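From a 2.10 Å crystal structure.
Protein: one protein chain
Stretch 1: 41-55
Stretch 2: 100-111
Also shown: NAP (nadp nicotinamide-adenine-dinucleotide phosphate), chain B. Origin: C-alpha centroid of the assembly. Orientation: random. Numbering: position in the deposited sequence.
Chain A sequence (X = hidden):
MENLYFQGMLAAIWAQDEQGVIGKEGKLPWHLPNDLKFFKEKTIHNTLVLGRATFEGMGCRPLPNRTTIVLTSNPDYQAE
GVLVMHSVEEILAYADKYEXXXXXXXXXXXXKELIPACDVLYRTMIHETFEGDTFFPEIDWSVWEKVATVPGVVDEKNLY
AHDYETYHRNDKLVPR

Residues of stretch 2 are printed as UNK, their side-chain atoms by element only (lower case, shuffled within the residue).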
# COMPACT_ATOMS: atom_id res chain seq x y z
N GLU A 41 -8.86 -3.59 -7.64
CA GLU A 41 -8.53 -3.58 -9.06
C GLU A 41 -7.02 -3.52 -9.26
O GLU A 41 -6.47 -4.18 -10.15
CB GLU A 41 -9.19 -2.38 -9.74
CG GLU A 41 -8.66 -2.09 -11.14
CD GLU A 41 -9.52 -2.72 -12.23
OE1 GLU A 41 -10.77 -2.57 -12.16
OE2 GLU A 41 -8.96 -3.36 -13.14
N LYS A 42 -6.34 -2.75 -8.42
CA LYS A 42 -4.90 -2.54 -8.54
C LYS A 42 -4.07 -3.71 -7.99
O LYS A 42 -2.92 -3.90 -8.39
CB LYS A 42 -4.49 -1.24 -7.84
CG LYS A 42 -4.86 0.04 -8.59
CD LYS A 42 -3.89 0.30 -9.75
CE LYS A 42 -4.06 1.71 -10.32
NZ LYS A 42 -4.65 1.77 -11.69
N THR A 43 -4.64 -4.48 -7.07
CA THR A 43 -3.89 -5.57 -6.45
C THR A 43 -4.26 -6.96 -6.98
O THR A 43 -3.46 -7.90 -6.85
CB THR A 43 -4.01 -5.54 -4.91
OG1 THR A 43 -5.39 -5.65 -4.53
CG2 THR A 43 -3.42 -4.24 -4.35
N ILE A 44 -5.45 -7.10 -7.57
CA ILE A 44 -5.94 -8.39 -8.07
C ILE A 44 -4.91 -9.03 -9.00
O ILE A 44 -4.32 -8.35 -9.84
CB ILE A 44 -7.32 -8.27 -8.79
CG1 ILE A 44 -7.93 -9.64 -9.05
CG2 ILE A 44 -7.22 -7.49 -10.09
CD1 ILE A 44 -8.50 -10.27 -7.81
N HIS A 45 -4.65 -10.32 -8.80
CA HIS A 45 -3.65 -11.06 -9.57
C HIS A 45 -2.23 -10.49 -9.48
O HIS A 45 -1.35 -10.88 -10.25
CB HIS A 45 -4.08 -11.22 -11.04
CG HIS A 45 -5.46 -11.79 -11.19
ND1 HIS A 45 -6.41 -11.23 -12.02
CD2 HIS A 45 -6.05 -12.86 -10.60
CE1 HIS A 45 -7.53 -11.93 -11.94
NE2 HIS A 45 -7.34 -12.92 -11.09
N ASN A 46 -2.01 -9.57 -8.53
CA ASN A 46 -0.65 -9.10 -8.25
C ASN A 46 -0.14 -9.58 -6.88
O ASN A 46 -0.69 -10.51 -6.29
CB ASN A 46 -0.56 -7.58 -8.34
CG ASN A 46 -0.63 -7.08 -9.78
OD1 ASN A 46 0.12 -7.55 -10.64
ND2 ASN A 46 -1.53 -6.14 -10.04
N THR A 47 0.92 -8.94 -6.39
CA THR A 47 1.40 -9.20 -5.05
C THR A 47 1.16 -7.99 -4.15
O THR A 47 1.35 -6.84 -4.57
CB THR A 47 2.88 -9.62 -5.04
OG1 THR A 47 3.02 -10.83 -5.80
CG2 THR A 47 3.36 -9.87 -3.61
N LEU A 48 0.70 -8.24 -2.93
CA LEU A 48 0.47 -7.18 -1.97
C LEU A 48 1.42 -7.36 -0.76
O LEU A 48 1.45 -8.45 -0.17
CB LEU A 48 -0.99 -7.21 -1.51
CG LEU A 48 -1.36 -6.19 -0.43
CD1 LEU A 48 -1.29 -4.77 -1.01
CD2 LEU A 48 -2.74 -6.47 0.15
N VAL A 49 2.18 -6.32 -0.42
CA VAL A 49 3.13 -6.38 0.70
C VAL A 49 2.59 -5.60 1.89
O VAL A 49 2.27 -4.42 1.76
CB VAL A 49 4.51 -5.78 0.31
CG1 VAL A 49 5.49 -5.86 1.50
CG2 VAL A 49 5.08 -6.51 -0.89
N LEU A 50 2.50 -6.26 3.05
CA LEU A 50 1.97 -5.63 4.25
C LEU A 50 2.89 -5.84 5.47
O LEU A 50 3.35 -6.96 5.72
CB LEU A 50 0.58 -6.21 4.59
CG LEU A 50 -0.55 -6.07 3.57
CD1 LEU A 50 -1.79 -6.82 4.08
CD2 LEU A 50 -0.86 -4.60 3.38
N GLY A 51 3.15 -4.77 6.23
CA GLY A 51 3.85 -4.93 7.49
C GLY A 51 2.99 -5.75 8.44
O GLY A 51 1.77 -5.85 8.24
N ARG A 52 3.60 -6.35 9.46
CA ARG A 52 2.86 -7.24 10.36
C ARG A 52 1.66 -6.55 11.02
O ARG A 52 0.57 -7.13 11.08
CB ARG A 52 3.77 -7.85 11.43
CG ARG A 52 2.99 -8.64 12.49
CD ARG A 52 3.87 -9.14 13.61
NE ARG A 52 4.56 -8.05 14.30
CZ ARG A 52 3.99 -7.26 15.21
NH1 ARG A 52 2.72 -7.45 15.55
NH2 ARG A 52 4.69 -6.29 15.78
N ALA A 53 1.85 -5.32 11.49
CA ALA A 53 0.81 -4.65 12.28
C ALA A 53 -0.45 -4.41 11.45
O ALA A 53 -1.58 -4.59 11.94
CB ALA A 53 1.32 -3.35 12.87
N THR A 54 -0.25 -3.98 10.21
CA THR A 54 -1.35 -3.79 9.27
C THR A 54 -2.04 -5.12 8.95
O THR A 54 -3.27 -5.19 8.91
CB THR A 54 -0.84 -3.16 7.95
OG1 THR A 54 -0.33 -1.85 8.22
CG2 THR A 54 -1.93 -3.06 6.91
N PHE A 55 -1.24 -6.16 8.72
CA PHE A 55 -1.79 -7.47 8.43
C PHE A 55 -2.71 -7.92 9.57
O PHE A 55 -3.83 -8.38 9.35
CB PHE A 55 -0.68 -8.50 8.25
CG PHE A 55 -1.18 -9.89 7.98
CD1 PHE A 55 -1.94 -10.16 6.85
CD2 PHE A 55 -0.90 -10.93 8.86
CE1 PHE A 55 -2.41 -11.45 6.60
CE2 PHE A 55 -1.37 -12.20 8.62
CZ PHE A 55 -2.12 -12.47 7.49
N UNK A 100 4.44 -9.82 -12.27
CA UNK A 100 3.47 -8.74 -12.17
C UNK A 100 3.97 -7.61 -11.29
O UNK A 100 5.17 -7.43 -11.12
N UNK A 101 3.04 -6.83 -10.74
CA UNK A 101 3.43 -5.67 -9.94
C UNK A 101 3.46 -6.07 -8.46
O UNK A 101 2.60 -6.84 -8.00
c UNK A 101 2.29 -4.15 -11.63
c UNK A 101 2.47 -4.46 -10.15
c UNK A 101 2.98 -3.22 -9.42
N UNK A 102 4.45 -5.58 -7.73
CA UNK A 102 4.56 -5.79 -6.29
C UNK A 102 4.03 -4.53 -5.61
O UNK A 102 4.69 -3.48 -5.62
c UNK A 102 6.02 -6.05 -5.85
c UNK A 102 6.09 -6.36 -4.35
o UNK A 102 6.57 -7.15 -6.59
N UNK A 103 2.83 -4.63 -5.04
CA UNK A 103 2.16 -3.47 -4.48
C UNK A 103 2.48 -3.36 -3.00
O UNK A 103 2.31 -4.33 -2.23
c UNK A 103 0.32 -3.63 -6.16
c UNK A 103 -0.03 -2.39 -4.03
c UNK A 103 0.65 -3.57 -4.67
N UNK A 104 2.96 -2.19 -2.60
CA UNK A 104 3.29 -1.93 -1.21
C UNK A 104 2.04 -1.36 -0.55
O UNK A 104 1.63 -0.24 -0.85
c UNK A 104 5.63 -1.32 -1.96
c UNK A 104 6.11 -2.76 -1.71
c UNK A 104 4.45 -0.92 -1.07
c UNK A 104 4.89 -0.82 0.38
N UNK A 105 1.42 -2.13 0.34
CA UNK A 105 0.15 -1.71 0.91
C UNK A 105 0.21 -1.06 2.28
O UNK A 105 -0.83 -0.71 2.81
N UNK A 106 1.41 -0.92 2.85
CA UNK A 106 1.58 -0.31 4.17
C UNK A 106 2.02 -1.31 5.24
O UNK A 106 2.33 -2.46 4.91
N UNK A 107 2.06 -0.90 6.51
CA UNK A 107 1.65 0.43 6.96
C UNK A 107 2.76 1.47 6.94
O UNK A 107 3.55 1.52 6.00
N UNK A 108 2.83 2.32 7.96
CA UNK A 108 3.76 3.45 7.90
C UNK A 108 5.27 3.09 7.81
O UNK A 108 6.01 3.66 7.01
c UNK A 108 3.50 4.42 9.06
o UNK A 108 4.38 5.53 8.96
N UNK A 109 5.72 2.14 8.63
CA UNK A 109 7.12 1.67 8.54
C UNK A 109 7.46 1.10 7.16
O UNK A 109 8.51 1.42 6.58
c UNK A 109 7.30 1.15 10.99
c UNK A 109 7.44 0.58 9.59
c UNK A 109 8.84 0.04 9.38
N UNK A 110 6.56 0.27 6.64
CA UNK A 110 6.75 -0.32 5.33
C UNK A 110 6.83 0.74 4.24
O UNK A 110 7.71 0.69 3.38
c UNK A 110 5.86 -1.98 3.66
c UNK A 110 5.71 -2.44 6.07
c UNK A 110 5.65 -1.35 5.03
N UNK A 111 5.92 1.72 4.28
CA UNK A 111 5.94 2.82 3.28
C UNK A 111 7.26 3.61 3.28
O UNK A 111 7.88 3.82 2.23
c UNK A 111 2.05 2.22 1.39
c UNK A 111 4.78 3.79 3.54
c UNK A 111 3.31 2.66 1.83
c UNK A 111 0.93 2.42 2.18
c UNK A 111 2.31 3.50 3.83
c UNK A 111 1.06 3.07 3.40
c UNK A 111 3.44 3.30 3.06
PA NAP B . 3.24 -1.62 9.80
O1A NAP B . 4.19 -0.83 8.85
O2A NAP B . 2.02 -2.15 9.08
O5B NAP B . 4.00 -2.87 10.38
C5B NAP B . 5.18 -2.70 11.10
C4B NAP B . 5.87 -4.01 11.31
O4B NAP B . 6.22 -4.75 10.06
C3B NAP B . 7.05 -4.14 12.25
O3B NAP B . 6.91 -3.93 13.61
C2B NAP B . 7.67 -5.40 11.78
O2B NAP B . 7.21 -6.61 12.26
C1B NAP B . 7.65 -5.09 10.30
N9A NAP B . 8.64 -4.69 9.35
C8A NAP B . 8.65 -3.51 8.73
N7A NAP B . 9.88 -3.43 8.01
C5A NAP B . 10.61 -4.59 8.26
C6A NAP B . 11.86 -5.02 7.80
N6A NAP B . 12.63 -4.18 6.92
N1A NAP B . 12.31 -6.20 8.20
C2A NAP B . 11.58 -7.01 9.04
N3A NAP B . 10.33 -6.59 9.49
C4A NAP B . 9.88 -5.39 9.08
O3 NAP B . 2.81 -0.75 11.06
PN NAP B . 2.75 0.83 11.11
O1N NAP B . 4.20 1.42 11.07
O2N NAP B . 1.94 1.42 9.97
O5D NAP B . 2.00 1.16 12.46
C5D NAP B . 1.09 0.19 12.93
C4D NAP B . 0.86 0.10 14.43
O4D NAP B . 1.64 0.96 15.34
C3D NAP B . -0.56 0.02 15.00
O3D NAP B . -0.98 -1.11 15.57
C2D NAP B . -0.72 1.27 15.81
O2D NAP B . -1.67 1.37 16.79
C1D NAP B . 0.68 1.76 16.12
N1N NAP B . 1.05 3.09 16.55
C2N NAP B . 0.62 3.76 17.77
C3N NAP B . 1.20 5.13 18.14
C7N NAP B . 1.29 5.43 19.59
O7N NAP B . 1.62 4.53 20.36
N7N NAP B . 0.63 6.59 20.11
C4N NAP B . 1.95 5.98 17.09
C5N NAP B . 2.10 5.28 15.71
C6N NAP B . 1.50 3.89 15.44
P2B NAP B . 7.82 -7.15 13.60
O1X NAP B . 7.55 -6.13 14.75
O2X NAP B . 7.10 -8.49 13.94
O3X NAP B . 9.31 -7.34 13.41

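Position 100 has no side-chain atoms. Its CA lies 3.9 Å from Asn46 OD1, and a CB here would clash with that oxygen. It is Gly100.

Position 101 carries three carbons, forked at the first. Its backbone N donates to Asn46 OD1 (3.0 Å), and its O accepts from Thr47 N (3.1 Å). A lone fork of carbons is valine, Val101.

Position 102 has one carbon bearing an oxygen and a carbon. That outer carbon touches Val49 CG2. This is Thr102, and the contact is CG2 to Val49 CG2, 3.6 Å.

Position 103 again has three carbons in a fork. They pack against Thr43 and Leu48. It is Val103, whose CG1 sits 3.9 Å from Thr43 CG2 and 4.0 Å from Leu48 CD1. Its N donates to Thr47 O and its O accepts from Val49 N, both at 2.7 Å.

Position 104 has four carbons, forked at the first, with one arm two carbons long. The end of the long arm approaches Val49. This is Ile104, with CD1 4.0 Å from Val49 CG2.

Position 105 has no side chain. Its N donates to Val49 O (2.8 Å). A CB would clash with Leu48 CD1 and Leu50 CD2. It is Gly105.

Position 106 is also bare. Its O accepts from Gly51 N (2.8 Å). Its phi is 111°, and a CB would be jammed against the preceding carbonyl. It is Gly106.

Position 107 is bare and follows a cis peptide bond. A CB would clash with Thr54 OG1 and with NAP O2N. It is Gly107.

Position 108 has one carbon, then one oxygen, with no contact to stretch 1. It is Ser108.

Position 109 has three carbons in a fork and does not touch stretch 1. It is Val109.

Position 110 has the same fork, directed toward stretch 1 and touching Gly51 CA. It is Val110, with CG2 3.4 Å from Gly51 CA.

Position 111 has one carbon and a six-carbon ring, beyond reach of stretch 1. It is Phe111.

The contact is a parallel strand pairing. Thr47, Leu48 and Val49 bridge Thr102, Val103 and Ile104. Leu48 and Val103 share one face of the sheet; the other two pairs share the opposite face. Past the strands, two helix starts meet at NAP. Thr54 OG1 donates to NAP O2A (2.5 Å), and Gly107 N donates to the same NAP O2A (2.9 Å). One phosphate oxygen thus ties both stretches together.

Stretch 2 (100-111) GVTVIGGGSVVF
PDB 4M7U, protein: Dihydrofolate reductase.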